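Local coordinates for protein multicopper oxidase type 1 (Nitrosomonas europaea, PDB 3G5W) that binds copper in a blue-copper site and in oxygen-bridged clusters, and probably works as a laccase-like oxidoreductase, at residues A[10-15]-A[22-27]; A[112-117]-A[145-150]; A[129-134]-A[208-213]; A[139-144]-A[188-193]. One frame throughout, in Å; residues are numbered along the deposited sequence.

Overall arrangement
Contacts 1 and 2 sit together on the blue-copper side of the chain, their centres about 10 Å apart, and they touch where Arg115 and Phe25 meet. Contact 3 lies on the far side of the chain's centre, about 35 Å from contact 1 between centres, while contact 4 is nearer the middle, about 14 Å from contact 3. Contact 1, a hairpin, closes first along the chain; the others interleave, with the ends of contact 4 falling between those of contact 3. Strand 137-146 serves contacts 2 and 4, and contacts 2, 3 and 4 all reach its six-stranded sheet. Through contact 2, this strand of the second domain packs against the copper loop of the blue-copper first domain.

Contact 1. Residues A[10-15]-A[22-27]; sequences EDTRIV and FHTFAF
The rings of Phe25 and His23 both turn an edge toward one carboxylate oxygen, Asp11 OD2, which lies near the plane of each. Phe25 also meets two copper ligands, edge-to-face with His111 and with its plane at about 50° to that of His56. Asp11, Phe25, Arg13 and His23 occupy one face of the antiparallel beta hairpin formed by strands 2-15 and 20-27 in the first cupredoxin domain. The Asp11 carboxylate, carried beside its own backbone N, stands almost upright to the Phe25 ring, planes 87° apart, and its OD2 lies 3.5 Å from Phe25 CD1. An acid probably suits this place, since the C-H rim of an aromatic ring is slightly positive.

The other face includes Thr12, Ile14, Thr24 and Ala26. Beta-branched residues favour extended backbone, and here Thr24 also uses both branches: its CG2 packs 3.8 Å from Ile14 CG1, while OG1, set between backbone N and carbonyl carbon (chi1 63°), donates to Thr12 O at 2.8 Å. An alanine here would remove both branches, and would probably loosen the packing on Ile14 and cost Thr12 O one of its two donors. The Thr12 hydroxyl donates to Glu10 O at 2.9 Å, and Ala26 CB lies 3.6 Å from Thr12 OG1. Thr12 O itself receives Thr24 N nearly along its C=O axis, and Thr24 OG1 from above the carbonyl plane.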
# COMPACT_ATOMS: atom_id res chain seq x y z
N GLU A 10 -20.20 -8.45 -24.23
CA GLU A 10 -20.89 -9.74 -24.32
C GLU A 10 -20.79 -10.55 -23.03
O GLU A 10 -19.74 -10.56 -22.39
CB GLU A 10 -20.32 -10.57 -25.48
CG GLU A 10 -20.40 -9.91 -26.85
CD GLU A 10 -19.54 -10.59 -27.91
OE1 GLU A 10 -19.25 -9.95 -28.94
OE2 GLU A 10 -19.13 -11.77 -27.72
N ASP A 11 -21.88 -11.22 -22.67
CA ASP A 11 -21.86 -12.22 -21.59
C ASP A 11 -20.96 -13.37 -22.03
O ASP A 11 -21.21 -14.01 -23.06
CB ASP A 11 -23.27 -12.72 -21.29
CG ASP A 11 -24.13 -11.68 -20.61
OD1 ASP A 11 -25.05 -11.15 -21.27
OD2 ASP A 11 -23.89 -11.37 -19.42
N THR A 12 -19.92 -13.62 -21.24
CA THR A 12 -18.81 -14.48 -21.65
C THR A 12 -18.29 -15.33 -20.50
O THR A 12 -18.10 -14.84 -19.39
CB THR A 12 -17.65 -13.61 -22.22
OG1 THR A 12 -18.13 -12.84 -23.32
CG2 THR A 12 -16.49 -14.47 -22.68
N ARG A 13 -18.06 -16.61 -20.77
CA ARG A 13 -17.47 -17.51 -19.78
C ARG A 13 -15.95 -17.59 -19.99
O ARG A 13 -15.50 -17.85 -21.10
CB ARG A 13 -18.10 -18.91 -19.87
CG ARG A 13 -17.58 -19.90 -18.85
CD ARG A 13 -18.51 -21.12 -18.70
NE ARG A 13 -19.94 -20.76 -18.65
CZ ARG A 13 -20.56 -20.18 -17.62
NH1 ARG A 13 -19.89 -19.84 -16.52
NH2 ARG A 13 -21.86 -19.92 -17.69
N ILE A 14 -15.19 -17.34 -18.93
CA ILE A 14 -13.74 -17.54 -18.95
C ILE A 14 -13.35 -18.53 -17.85
O ILE A 14 -14.13 -18.80 -16.95
CB ILE A 14 -12.94 -16.20 -18.79
CG1 ILE A 14 -13.12 -15.58 -17.40
CG2 ILE A 14 -13.29 -15.21 -19.92
CD1 ILE A 14 -12.14 -14.44 -17.08
N VAL A 15 -12.14 -19.08 -17.96
CA VAL A 15 -11.61 -20.01 -16.97
C VAL A 15 -10.30 -19.44 -16.42
O VAL A 15 -9.36 -19.20 -17.18
CB VAL A 15 -11.36 -21.42 -17.59
CG1 VAL A 15 -10.71 -22.34 -16.57
CG2 VAL A 15 -12.68 -22.02 -18.10
N PHE A 22 -15.60 -18.29 -14.63
CA PHE A 22 -16.22 -17.05 -14.18
C PHE A 22 -17.11 -16.46 -15.26
O PHE A 22 -16.78 -16.53 -16.44
CB PHE A 22 -15.14 -16.03 -13.78
CG PHE A 22 -15.33 -15.45 -12.41
CD1 PHE A 22 -16.14 -14.33 -12.21
CD2 PHE A 22 -14.73 -16.04 -11.30
CE1 PHE A 22 -16.32 -13.80 -10.93
CE2 PHE A 22 -14.91 -15.52 -10.03
CZ PHE A 22 -15.71 -14.40 -9.84
N HIS A 23 -18.23 -15.88 -14.85
CA HIS A 23 -19.14 -15.16 -15.74
C HIS A 23 -18.64 -13.72 -15.87
O HIS A 23 -18.47 -13.02 -14.87
CB HIS A 23 -20.56 -15.20 -15.17
CG HIS A 23 -21.62 -14.69 -16.10
ND1 HIS A 23 -21.52 -13.49 -16.77
CD2 HIS A 23 -22.82 -15.21 -16.44
CE1 HIS A 23 -22.61 -13.30 -17.50
NE2 HIS A 23 -23.41 -14.34 -17.32
N THR A 24 -18.39 -13.28 -17.10
CA THR A 24 -17.85 -11.95 -17.36
C THR A 24 -18.70 -11.18 -18.37
O THR A 24 -19.41 -11.78 -19.19
CB THR A 24 -16.38 -11.99 -17.86
OG1 THR A 24 -16.32 -12.67 -19.13
CG2 THR A 24 -15.47 -12.68 -16.86
N PHE A 25 -18.60 -9.85 -18.31
CA PHE A 25 -19.18 -8.97 -19.31
C PHE A 25 -18.02 -8.43 -20.13
O PHE A 25 -17.48 -7.36 -19.84
CB PHE A 25 -19.98 -7.82 -18.66
CG PHE A 25 -20.86 -8.25 -17.52
CD1 PHE A 25 -21.67 -9.38 -17.62
CD2 PHE A 25 -20.91 -7.51 -16.34
CE1 PHE A 25 -22.49 -9.78 -16.57
CE2 PHE A 25 -21.74 -7.90 -15.28
CZ PHE A 25 -22.52 -9.04 -15.39
N ALA A 26 -17.64 -9.18 -21.16
CA ALA A 26 -16.36 -9.00 -21.82
C ALA A 26 -16.43 -8.14 -23.07
O ALA A 26 -17.28 -8.35 -23.95
CB ALA A 26 -15.77 -10.36 -22.15
N PHE A 27 -15.51 -7.19 -23.18
CA PHE A 27 -15.37 -6.41 -24.39
C PHE A 27 -14.87 -7.32 -25.53
O PHE A 27 -13.83 -7.99 -25.39
CB PHE A 27 -14.45 -5.21 -24.18
CG PHE A 27 -14.95 -4.23 -23.14
CD1 PHE A 27 -16.07 -3.44 -23.39
CD2 PHE A 27 -14.31 -4.10 -21.91
CE1 PHE A 27 -16.54 -2.54 -22.43
CE2 PHE A 27 -14.77 -3.20 -20.94
CZ PHE A 27 -15.89 -2.42 -21.20

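Contact 2. Residues A[112-117]-A[145-150]; sequences VTMRGM and DWVSSW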
# COMPACT_ATOMS: atom_id res chain seq x y z
N VAL A 112 -15.78 -4.21 -12.59
CA VAL A 112 -14.33 -4.17 -12.82
C VAL A 112 -13.64 -5.28 -12.01
O VAL A 112 -12.89 -6.08 -12.58
CB VAL A 112 -13.71 -2.78 -12.51
CG1 VAL A 112 -12.21 -2.77 -12.82
CG2 VAL A 112 -14.39 -1.71 -13.32
N THR A 113 -13.91 -5.33 -10.71
CA THR A 113 -13.29 -6.33 -9.82
C THR A 113 -13.45 -7.78 -10.30
O THR A 113 -12.47 -8.53 -10.32
CB THR A 113 -13.81 -6.19 -8.37
OG1 THR A 113 -13.58 -4.85 -7.91
CG2 THR A 113 -13.10 -7.17 -7.43
N MET A 114 -14.67 -8.16 -10.70
CA MET A 114 -14.93 -9.58 -11.00
C MET A 114 -15.73 -9.91 -12.27
O MET A 114 -16.15 -11.06 -12.44
CB MET A 114 -15.55 -10.27 -9.78
CG MET A 114 -16.95 -9.78 -9.39
SD MET A 114 -17.47 -10.42 -7.77
CE MET A 114 -16.50 -9.39 -6.66
N ARG A 115 -15.92 -8.95 -13.17
CA ARG A 115 -16.59 -9.26 -14.44
C ARG A 115 -15.70 -9.02 -15.66
O ARG A 115 -16.19 -9.01 -16.79
CB ARG A 115 -17.93 -8.52 -14.56
CG ARG A 115 -18.93 -8.82 -13.42
CD ARG A 115 -19.41 -10.26 -13.40
NE ARG A 115 -20.09 -10.57 -12.14
CZ ARG A 115 -20.17 -11.77 -11.58
NH1 ARG A 115 -20.81 -11.92 -10.43
NH2 ARG A 115 -19.61 -12.83 -12.16
N GLY A 116 -14.40 -8.83 -15.41
CA GLY A 116 -13.39 -8.72 -16.47
C GLY A 116 -13.55 -7.56 -17.45
O GLY A 116 -13.13 -7.67 -18.60
N MET A 117 -14.14 -6.45 -16.99
CA MET A 117 -14.43 -5.31 -17.86
C MET A 117 -13.25 -4.33 -17.89
O MET A 117 -13.35 -3.22 -17.39
CB MET A 117 -15.72 -4.58 -17.42
CG MET A 117 -16.94 -5.49 -17.34
SD MET A 117 -18.47 -4.55 -17.48
CE MET A 117 -18.48 -4.13 -19.23
N ASP A 145 -8.06 -9.49 -8.81
CA ASP A 145 -8.43 -10.29 -7.63
C ASP A 145 -9.91 -10.68 -7.73
O ASP A 145 -10.76 -9.83 -8.03
CB ASP A 145 -8.17 -9.47 -6.36
CG ASP A 145 -6.84 -8.72 -6.43
OD1 ASP A 145 -5.79 -9.39 -6.35
OD2 ASP A 145 -6.83 -7.49 -6.59
N TRP A 146 -10.21 -11.95 -7.50
CA TRP A 146 -11.55 -12.48 -7.79
C TRP A 146 -12.19 -13.11 -6.55
O TRP A 146 -11.49 -13.67 -5.72
CB TRP A 146 -11.50 -13.53 -8.91
CG TRP A 146 -10.80 -13.08 -10.18
CD1 TRP A 146 -9.45 -12.94 -10.36
CD2 TRP A 146 -11.41 -12.74 -11.43
NE1 TRP A 146 -9.18 -12.52 -11.65
CE2 TRP A 146 -10.36 -12.39 -12.32
CE3 TRP A 146 -12.73 -12.68 -11.89
CZ2 TRP A 146 -10.60 -12.00 -13.65
CZ3 TRP A 146 -12.97 -12.30 -13.21
CH2 TRP A 146 -11.90 -11.96 -14.07
N VAL A 147 -13.52 -13.02 -6.46
CA VAL A 147 -14.31 -13.64 -5.40
C VAL A 147 -15.17 -14.76 -6.00
O VAL A 147 -16.21 -14.49 -6.61
CB VAL A 147 -15.21 -12.61 -4.67
CG1 VAL A 147 -16.02 -13.27 -3.54
CG2 VAL A 147 -14.37 -11.45 -4.10
N SER A 148 -14.73 -16.02 -5.84
CA SER A 148 -15.35 -17.15 -6.55
C SER A 148 -16.81 -17.44 -6.17
O SER A 148 -17.55 -18.05 -6.96
CB SER A 148 -14.51 -18.42 -6.42
OG SER A 148 -14.61 -18.98 -5.13
N SER A 149 -17.24 -16.99 -4.99
CA SER A 149 -18.63 -17.17 -4.56
C SER A 149 -19.62 -16.47 -5.49
O SER A 149 -20.80 -16.83 -5.53
CB SER A 149 -18.83 -16.71 -3.12
OG SER A 149 -18.79 -15.30 -3.03
N TRP A 150 -19.15 -15.49 -6.25
CA TRP A 150 -20.00 -14.77 -7.21
C TRP A 150 -19.74 -15.15 -8.67
O TRP A 150 -20.31 -14.53 -9.58
CB TRP A 150 -19.87 -13.25 -7.04
CG TRP A 150 -20.15 -12.77 -5.64
CD1 TRP A 150 -19.25 -12.24 -4.75
CD2 TRP A 150 -21.42 -12.77 -4.96
NE1 TRP A 150 -19.88 -11.91 -3.57
CE2 TRP A 150 -21.21 -12.23 -3.67
CE3 TRP A 150 -22.72 -13.17 -5.32
CZ2 TRP A 150 -22.25 -12.08 -2.74
CZ3 TRP A 150 -23.75 -13.03 -4.39
CH2 TRP A 150 -23.51 -12.48 -3.11
O HOH W 1 -10.13 -7.53 -9.33
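The weakly bonded end of helix 108-114 and the following turn pass the end of strand 137-146 and the 3-10 turn 148-150, Met114 and Trp146 coming within 5.5 Å, CA to CA. Thr113 O and Asp145 O, both acceptors, lie 3.1 Å apart without bonding; a water links the backbones by bonding Thr113 O and accepting from Asp145 N. Gly116 has a positive phi (62°), which favours glycine. The Met114 side chain starts between backbone N and carbonyl carbon, reaching Trp150 CB with SD at 3.8 Å and Val147 CG2 with CE at 3.9 Å; sulfur and indole form an oblique Met-aromatic contact.

Segment 112-117 belongs to the cupredoxin loop that supplies the copper ligands Cys104, His111 and Met117. Arg115 grips Trp150 O end-on, NH1 at 2.8 Å and NH2 at 3.2 Å, with the oxygen in the guanidinium plane. Arginine suits the place because its several N-H groups can serve this carbonyl, His23 O, Glu156 O and, through NE, Glu110 at once. A leucine here would lose all these bonds and would probably let the 148-150 turn drift from the copper loop. Trp146 CZ3 lies 3.5 Å from Met114 O, a buried carbonyl without a polar partner.

Contact 3. Residues A[129-134]-A[208-213]; sequences LPIEKT and ISQIAF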
# COMPACT_ATOMS: atom_id res chain seq x y z
N LEU A 129 11.71 8.49 -24.80
CA LEU A 129 12.93 8.79 -24.06
C LEU A 129 14.01 7.74 -24.36
O LEU A 129 13.68 6.64 -24.78
CB LEU A 129 12.65 8.85 -22.55
CG LEU A 129 11.60 9.82 -22.01
CD1 LEU A 129 11.51 9.65 -20.51
CD2 LEU A 129 11.90 11.28 -22.36
N PRO A 130 15.30 8.10 -24.17
CA PRO A 130 16.39 7.14 -24.44
C PRO A 130 16.20 5.76 -23.79
O PRO A 130 16.44 4.75 -24.44
CB PRO A 130 17.62 7.86 -23.88
CG PRO A 130 17.30 9.30 -24.05
CD PRO A 130 15.83 9.41 -23.74
N ILE A 131 15.76 5.71 -22.53
CA ILE A 131 15.51 4.42 -21.87
C ILE A 131 14.48 3.55 -22.62
O ILE A 131 14.67 2.34 -22.76
CB ILE A 131 15.18 4.58 -20.35
CG1 ILE A 131 15.34 3.23 -19.63
CG2 ILE A 131 13.78 5.22 -20.14
CD1 ILE A 131 15.35 3.31 -18.12
N GLU A 132 13.41 4.17 -23.13
CA GLU A 132 12.40 3.46 -23.91
C GLU A 132 12.96 2.84 -25.19
O GLU A 132 12.51 1.78 -25.63
CB GLU A 132 11.22 4.38 -24.26
CG GLU A 132 10.58 5.08 -23.07
CD GLU A 132 9.35 5.90 -23.48
OE1 GLU A 132 9.46 7.15 -23.54
OE2 GLU A 132 8.29 5.29 -23.75
N LYS A 133 13.94 3.51 -25.79
CA LYS A 133 14.54 3.03 -27.04
C LYS A 133 15.43 1.80 -26.84
O LYS A 133 15.67 1.04 -27.79
CB LYS A 133 15.31 4.16 -27.75
CG LYS A 133 14.42 5.34 -28.13
CD LYS A 133 15.24 6.49 -28.70
CE LYS A 133 15.08 6.59 -30.20
NZ LYS A 133 13.87 7.39 -30.57
N THR A 134 15.89 1.58 -25.61
CA THR A 134 16.69 0.39 -25.28
C THR A 134 15.85 -0.90 -25.19
O THR A 134 16.38 -2.00 -25.26
CB THR A 134 17.49 0.56 -23.97
OG1 THR A 134 16.60 0.54 -22.84
CG2 THR A 134 18.28 1.86 -23.97
N ILE A 208 17.57 -6.47 -11.46
CA ILE A 208 17.23 -5.18 -10.87
C ILE A 208 16.00 -4.61 -11.56
O ILE A 208 16.01 -4.38 -12.77
CB ILE A 208 18.40 -4.17 -10.98
CG1 ILE A 208 19.67 -4.73 -10.33
CG2 ILE A 208 17.99 -2.82 -10.35
CD1 ILE A 208 20.95 -3.98 -10.67
N SER A 209 14.93 -4.40 -10.80
CA SER A 209 13.75 -3.70 -11.29
C SER A 209 14.03 -2.21 -11.36
O SER A 209 14.34 -1.58 -10.34
CB SER A 209 12.54 -3.95 -10.39
OG SER A 209 12.09 -5.29 -10.50
N GLN A 210 13.95 -1.64 -12.56
CA GLN A 210 14.04 -0.20 -12.73
C GLN A 210 12.62 0.33 -12.90
O GLN A 210 12.02 0.19 -13.97
CB GLN A 210 14.89 0.18 -13.95
CG GLN A 210 16.33 -0.35 -13.93
CD GLN A 210 17.05 -0.08 -15.25
OE1 GLN A 210 17.27 1.07 -15.62
NE2 GLN A 210 17.40 -1.15 -15.96
N ILE A 211 12.08 0.93 -11.84
CA ILE A 211 10.73 1.50 -11.87
C ILE A 211 10.84 2.84 -12.59
O ILE A 211 11.29 3.82 -12.00
CB ILE A 211 10.15 1.64 -10.44
CG1 ILE A 211 10.21 0.29 -9.71
CG2 ILE A 211 8.71 2.18 -10.50
CD1 ILE A 211 10.07 0.36 -8.21
N ALA A 212 10.43 2.86 -13.86
CA ALA A 212 10.74 3.99 -14.74
C ALA A 212 9.58 4.93 -15.06
O ALA A 212 9.80 6.10 -15.43
CB ALA A 212 11.38 3.48 -16.03
N PHE A 213 8.35 4.42 -14.97
CA PHE A 213 7.15 5.22 -15.23
C PHE A 213 6.07 4.93 -14.19
O PHE A 213 5.92 3.78 -13.77
CB PHE A 213 6.58 4.93 -16.63
CG PHE A 213 7.49 5.30 -17.77
CD1 PHE A 213 7.27 6.46 -18.51
CD2 PHE A 213 8.56 4.47 -18.13
CE1 PHE A 213 8.11 6.80 -19.57
CE2 PHE A 213 9.40 4.81 -19.19
CZ PHE A 213 9.17 5.97 -19.91
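A classic beta bulge in strand 209-214 shapes this contact: Ala212 and Phe213 both face Asp237 on the neighbouring strand, and both point their CB toward the weakly bonded helix 130-133. Phe213 does most of the touching. Its CZ tip meets the Glu132 chain, 3.6 Å from CG and 3.6 Å from CD, the two side chains crossing at about a right angle with ring and carboxylate planes 62° apart. Leu129 CD1 adds a looser apolar touch to the same ring tip. Ile131, its CG1 anti to the backbone N (chi1 -163°), extends CD1 into van der Waals contact with Gln210 OE1 at 3.9 Å and a loose apolar contact with the small Ala212 side chain, CB at 4.5 Å.

Glutamate suits its position because its two oxygens do different work. OE1 accepts the backbone Leu129 N at 2.9 Å (168° at the hydrogen), tying up an N-H at the start of the helix, and OE2 makes a salt bridge with Arg189. The same arginine forms a cation-pi contact with Phe213, so acid, base and ring are joined. At the helix end, Thr134 OG1 donates to Ile131 O at 2.6 Å, in the carbonyl plane and on a lone pair. The helix packs against strand 209-214 of the second domain's six-stranded sheet and, through Leu129 on Pro218 and Ile131 on Pro222, on the outermost strand 217-225.

Contact 4. Residues A[139-144]-A[188-193]; sequences YILMLS and IRLRLI
Arg191 leaves strand 187-194 with CG beside its backbone N (chi1 -57°) and extends straight from CG to NE. Its CB lies 3.4 Å from Tyr139 O, and CG is nearly as close to the same oxygen. CD passes Ile140 CG1 at 4.3 Å, a distance suited to the aliphatic part of a long chain. NE, reached with chi3 at 180°, forms a salt bridge with Asp138, and NH1 bonds the hydroxyl of Thr99. NH2 ends over the centre of the Arg189 guanidinium, 3.3 Å above its plane, so each guanidinium lies over the other's face.

The strands carrying this chain, 137-146 and 187-194, are parallel neighbours in a sheet of the second cupredoxin domain, crossing at 24°. Tyr139 and Leu141 each give an N-H and a C=O to the other strand, and Leu143 N to Ile193 O makes a fifth bond; Arg191 N to Tyr139 O is the shortest, at 2.7 Å. On the face with Arg191, Ile193 CD1 settles between Met142 CG at 4.0 Å and Ile140 CG2 at 4.1 Å. Flexible methionine and branched isoleucine fill this interior without polar demands. On the other face Leu192 CD2 lies alongside Leu141 CG at 3.8 Å, and Tyr139 CE2 touches Ile188 CG2.

Backbone hydrogen bonds and apolar side chains join the pair along its length, while the charge gathers at one end. Guanidiniums this close would repel each other, but both arginines probably stay protonated, their positive charges balanced by Asp138 on Arg191 and by Asp237 and Glu132 on Arg189.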
# COMPACT_ATOMS: atom_id res chain seq x y z
N TYR A 139 5.78 -6.02 -22.54
CA TYR A 139 4.80 -6.94 -21.92
C TYR A 139 3.75 -6.20 -21.09
O TYR A 139 4.09 -5.29 -20.33
CB TYR A 139 5.53 -7.93 -21.00
CG TYR A 139 6.42 -8.91 -21.71
CD1 TYR A 139 6.00 -10.22 -21.94
CD2 TYR A 139 7.69 -8.53 -22.16
CE1 TYR A 139 6.82 -11.13 -22.60
CE2 TYR A 139 8.52 -9.43 -22.82
CZ TYR A 139 8.07 -10.72 -23.05
OH TYR A 139 8.89 -11.61 -23.70
N ILE A 140 2.49 -6.62 -21.21
CA ILE A 140 1.40 -6.04 -20.42
C ILE A 140 0.95 -7.09 -19.40
O ILE A 140 0.61 -8.21 -19.78
CB ILE A 140 0.21 -5.62 -21.32
CG1 ILE A 140 0.63 -4.50 -22.27
CG2 ILE A 140 -1.01 -5.21 -20.47
CD1 ILE A 140 -0.34 -4.22 -23.40
N LEU A 141 1.02 -6.74 -18.11
CA LEU A 141 0.51 -7.61 -17.04
C LEU A 141 -0.58 -6.90 -16.25
O LEU A 141 -0.29 -5.98 -15.47
CB LEU A 141 1.61 -8.06 -16.07
CG LEU A 141 3.09 -8.43 -16.33
CD1 LEU A 141 3.46 -9.66 -15.49
CD2 LEU A 141 3.51 -8.62 -17.77
N MET A 142 -1.82 -7.34 -16.44
CA MET A 142 -2.96 -6.77 -15.72
C MET A 142 -3.31 -7.66 -14.53
O MET A 142 -3.60 -8.84 -14.70
CB MET A 142 -4.15 -6.60 -16.66
CG MET A 142 -3.81 -5.76 -17.91
SD MET A 142 -5.23 -5.27 -18.92
CE MET A 142 -5.91 -3.96 -17.91
N LEU A 143 -3.28 -7.07 -13.34
CA LEU A 143 -3.42 -7.82 -12.09
C LEU A 143 -4.84 -7.69 -11.55
O LEU A 143 -5.34 -6.57 -11.39
CB LEU A 143 -2.42 -7.31 -11.05
CG LEU A 143 -0.97 -7.15 -11.54
CD1 LEU A 143 -0.12 -6.40 -10.52
CD2 LEU A 143 -0.37 -8.51 -11.90
N SER A 144 -5.46 -8.83 -11.24
CA SER A 144 -6.85 -8.86 -10.79
C SER A 144 -7.06 -9.80 -9.63
O SER A 144 -6.34 -10.79 -9.49
CB SER A 144 -7.78 -9.29 -11.93
OG SER A 144 -7.84 -8.29 -12.93
N ILE A 188 13.61 -5.82 -21.24
CA ILE A 188 12.15 -5.93 -21.25
C ILE A 188 11.48 -4.82 -20.46
O ILE A 188 12.02 -4.31 -19.48
CB ILE A 188 11.63 -7.35 -20.84
CG1 ILE A 188 11.85 -7.63 -19.35
CG2 ILE A 188 12.27 -8.44 -21.73
CD1 ILE A 188 11.38 -9.01 -18.89
N ARG A 189 10.29 -4.45 -20.91
CA ARG A 189 9.46 -3.47 -20.25
C ARG A 189 8.21 -4.20 -19.80
O ARG A 189 7.46 -4.70 -20.63
CB ARG A 189 9.13 -2.37 -21.24
CG ARG A 189 8.28 -1.23 -20.70
CD ARG A 189 8.10 -0.17 -21.79
NE ARG A 189 7.34 0.98 -21.31
CZ ARG A 189 7.38 2.19 -21.85
NH1 ARG A 189 6.66 3.18 -21.34
NH2 ARG A 189 8.17 2.44 -22.90
N LEU A 190 8.02 -4.30 -18.49
CA LEU A 190 6.79 -4.85 -17.93
C LEU A 190 5.84 -3.72 -17.56
O LEU A 190 6.12 -2.91 -16.68
CB LEU A 190 7.08 -5.72 -16.70
CG LEU A 190 8.17 -6.78 -16.76
CD1 LEU A 190 8.32 -7.44 -15.39
CD2 LEU A 190 7.90 -7.82 -17.84
N ARG A 191 4.71 -3.68 -18.25
CA ARG A 191 3.70 -2.66 -17.98
C ARG A 191 2.68 -3.24 -16.99
O ARG A 191 1.80 -4.01 -17.38
CB ARG A 191 3.05 -2.20 -19.29
CG ARG A 191 4.05 -1.66 -20.33
CD ARG A 191 3.34 -1.27 -21.62
NE ARG A 191 4.26 -0.74 -22.64
CZ ARG A 191 4.32 0.54 -23.02
NH1 ARG A 191 3.53 1.46 -22.46
NH2 ARG A 191 5.17 0.90 -23.98
N LEU A 192 2.85 -2.91 -15.71
CA LEU A 192 2.00 -3.47 -14.66
C LEU A 192 0.79 -2.57 -14.47
O LEU A 192 0.93 -1.36 -14.31
CB LEU A 192 2.78 -3.56 -13.33
CG LEU A 192 4.16 -4.25 -13.31
CD1 LEU A 192 4.75 -4.22 -11.90
CD2 LEU A 192 4.08 -5.68 -13.84
N ILE A 193 -0.40 -3.17 -14.50
CA ILE A 193 -1.64 -2.43 -14.33
C ILE A 193 -2.43 -3.01 -13.16
O ILE A 193 -2.71 -4.21 -13.13
CB ILE A 193 -2.50 -2.41 -15.64
CG1 ILE A 193 -1.65 -1.92 -16.83
CG2 ILE A 193 -3.74 -1.52 -15.45
CD1 ILE A 193 -2.32 -2.06 -18.21